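Local coordinates for 5-oxopent-3-ene-1,2,5-tricarboxylate decarboxylase (PDB 6IYM), which belongs to the fumarylacetoacetate hydrolase family of enzymes and carries a magnesium ion bound by acidic side chains, at residues A[188-192]-A[193-197]. Residues are numbered along the deposited sequence; the frame is centred on the assembly and turned at random.
Sequences DAFDP and ADVLV. Unlike the reference sequence in segment 188-192: Ala189 (reference Ser).
With its CG anti to the backbone N (chi1 -174°), Asp191 reaches forward alongside the chain to the amide of Ala193, while Phe190, in the same type of first torsion, brings the CZ end of its ring up to the methyls of Val195. The aspartate closes an Asx turn: its OD1 accepts the N-H of Ala193, two residues on, at 2.9 Å from N to OD1. The bond is moderately straight (N-H...O 155°), but the donor arrives from above the carboxylate, 36° out of its plane. Ala193 CB lies 3.2 Å from the same OD1, so the oxygen meets both the amide and the methyl of one residue, with Pro192 as the residue between Asp191 and Ala193. The turn belongs to the loop that leads from strand 178-186 to strand 196-201 within the fumarylacetoacetate hydrolase fold, and thus joins the two mixed sheets of the chain. Inside the bend a water donates to Asp191 O at 2.9 Å and appears to accept from Asp194 N, a leg so short that its exact length is doubtful. Asp194 OD1 is hydrogen-bonded to Ser210 OG, and Thr211 OG1 grips the loop at two points, Pro192 O and Val195 N. Phe190 and Val195 make the apolar part of the contact: they approach from opposite directions, and the far end of the ring, CZ, meets Val195 CG1 at 3.7 Å with the methyl placed obliquely to the ring. Tyr150 and Ile268 also touch the phenyl group, while Ile265 of strand 260-265 packs on the valine. Val195 CG2 makes a looser second contact with the ring, 4.0 Å from Phe190 CZ, while CG1 lies 3.3 Å from Asp191 O.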
loop_
_atom_site.group_PDB
_atom_site.type_symbol
_atom_site.label_atom_id
_atom_site.label_comp_id
_atom_site.label_asym_id
_atom_site.label_seq_id
_atom_site.Cartn_x
_atom_site.Cartn_y
_atom_site.Cartn_z
ATOM N N ASP A 188 8.080 18.974 16.544
ATOM C CA ASP A 188 8.690 20.092 17.302
ATOM C C ASP A 188 9.028 19.618 18.725
ATOM O O ASP A 188 10.028 20.084 19.237
ATOM C CB ASP A 188 7.770 21.319 17.268
ATOM C CG ASP A 188 8.538 22.604 17.007
ATOM O OD1 ASP A 188 9.419 22.582 16.126
ATOM O OD2 ASP A 188 8.280 23.603 17.713
ATOM N N ALA A 189 8.258 18.675 19.284
ATOM C CA ALA A 189 8.290 18.216 20.696
ATOM C C ALA A 189 9.086 16.919 20.859
ATOM O O ALA A 189 9.001 16.321 21.948
ATOM C CB ALA A 189 6.882 18.001 21.194
ATOM N N PHE A 190 9.814 16.471 19.841
ATOM C CA PHE A 190 10.384 15.100 19.832
ATOM C C PHE A 190 11.628 15.049 18.955
ATOM O O PHE A 190 11.469 15.346 17.768
ATOM C CB PHE A 190 9.335 14.113 19.323
ATOM C CG PHE A 190 9.702 12.674 19.547
ATOM C CD1 PHE A 190 9.433 12.058 20.763
ATOM C CD2 PHE A 190 10.404 11.975 18.588
ATOM C CE1 PHE A 190 9.790 10.734 20.967
ATOM C CE2 PHE A 190 10.761 10.649 18.790
ATOM C CZ PHE A 190 10.446 10.027 19.979
ATOM N N ASP A 191 12.784 14.677 19.529
ATOM C CA ASP A 191 14.057 14.426 18.800
ATOM C C ASP A 191 14.249 12.914 18.736
ATOM O O ASP A 191 14.357 12.255 19.763
ATOM C CB ASP A 191 15.240 15.137 19.472
ATOM C CG ASP A 191 16.583 15.063 18.742
ATOM O OD1 ASP A 191 16.769 14.169 17.892
ATOM O OD2 ASP A 191 17.450 15.905 19.040
ATOM N N PRO A 192 14.245 12.304 17.536
ATOM C CA PRO A 192 14.487 10.864 17.408
ATOM C C PRO A 192 15.949 10.376 17.453
ATOM O O PRO A 192 16.176 9.178 17.185
ATOM C CB PRO A 192 13.874 10.604 16.019
ATOM C CG PRO A 192 14.182 11.853 15.251
ATOM C CD PRO A 192 13.936 12.955 16.251
ATOM N N ALA A 193 16.913 11.254 17.762
ATOM C CA ALA A 193 18.369 10.926 17.794
ATOM C C ALA A 193 18.657 9.752 18.738
ATOM O O ALA A 193 19.471 8.857 18.367
ATOM C CB ALA A 193 19.176 12.124 18.232
ATOM N N ASP A 194 18.041 9.748 19.920
ATOM C CA ASP A 194 18.450 8.815 21.018
ATOM C C ASP A 194 17.260 8.551 21.940
ATOM O O ASP A 194 17.274 9.009 23.113
ATOM C CB ASP A 194 19.674 9.362 21.768
ATOM C CG ASP A 194 20.238 8.488 22.881
ATOM O OD1 ASP A 194 19.873 7.298 22.970
ATOM O OD2 ASP A 194 21.022 9.026 23.688
ATOM N N VAL A 195 16.256 7.846 21.416
ATOM C CA VAL A 195 15.068 7.444 22.205
ATOM C C VAL A 195 15.096 5.920 22.308
ATOM O O VAL A 195 15.533 5.244 21.339
ATOM C CB VAL A 195 13.743 7.991 21.639
ATOM C CG1 VAL A 195 13.811 9.502 21.470
ATOM C CG2 VAL A 195 13.339 7.325 20.340
ATOM N N LEU A 196 14.629 5.426 23.447
ATOM C CA LEU A 196 14.637 3.990 23.808
ATOM C C LEU A 196 13.349 3.349 23.293
ATOM O O LEU A 196 12.261 3.862 23.618
ATOM C CB LEU A 196 14.776 3.857 25.324
ATOM C CG LEU A 196 14.986 2.430 25.815
ATOM C CD1 LEU A 196 16.203 1.801 25.165
ATOM C CD2 LEU A 196 15.104 2.404 27.327
ATOM N N VAL A 197 13.505 2.323 22.453
ATOM C CA VAL A 197 12.406 1.466 21.942
ATOM C C VAL A 197 12.502 0.128 22.693
ATOM O O VAL A 197 13.496 -0.593 22.526
ATOM C CB VAL A 197 12.485 1.290 20.408
ATOM C CG1 VAL A 197 11.347 0.420 19.885
ATOM C CG2 VAL A 197 12.503 2.638 19.669
HETATM O O HOH W 1 16.878 11.632 21.122
#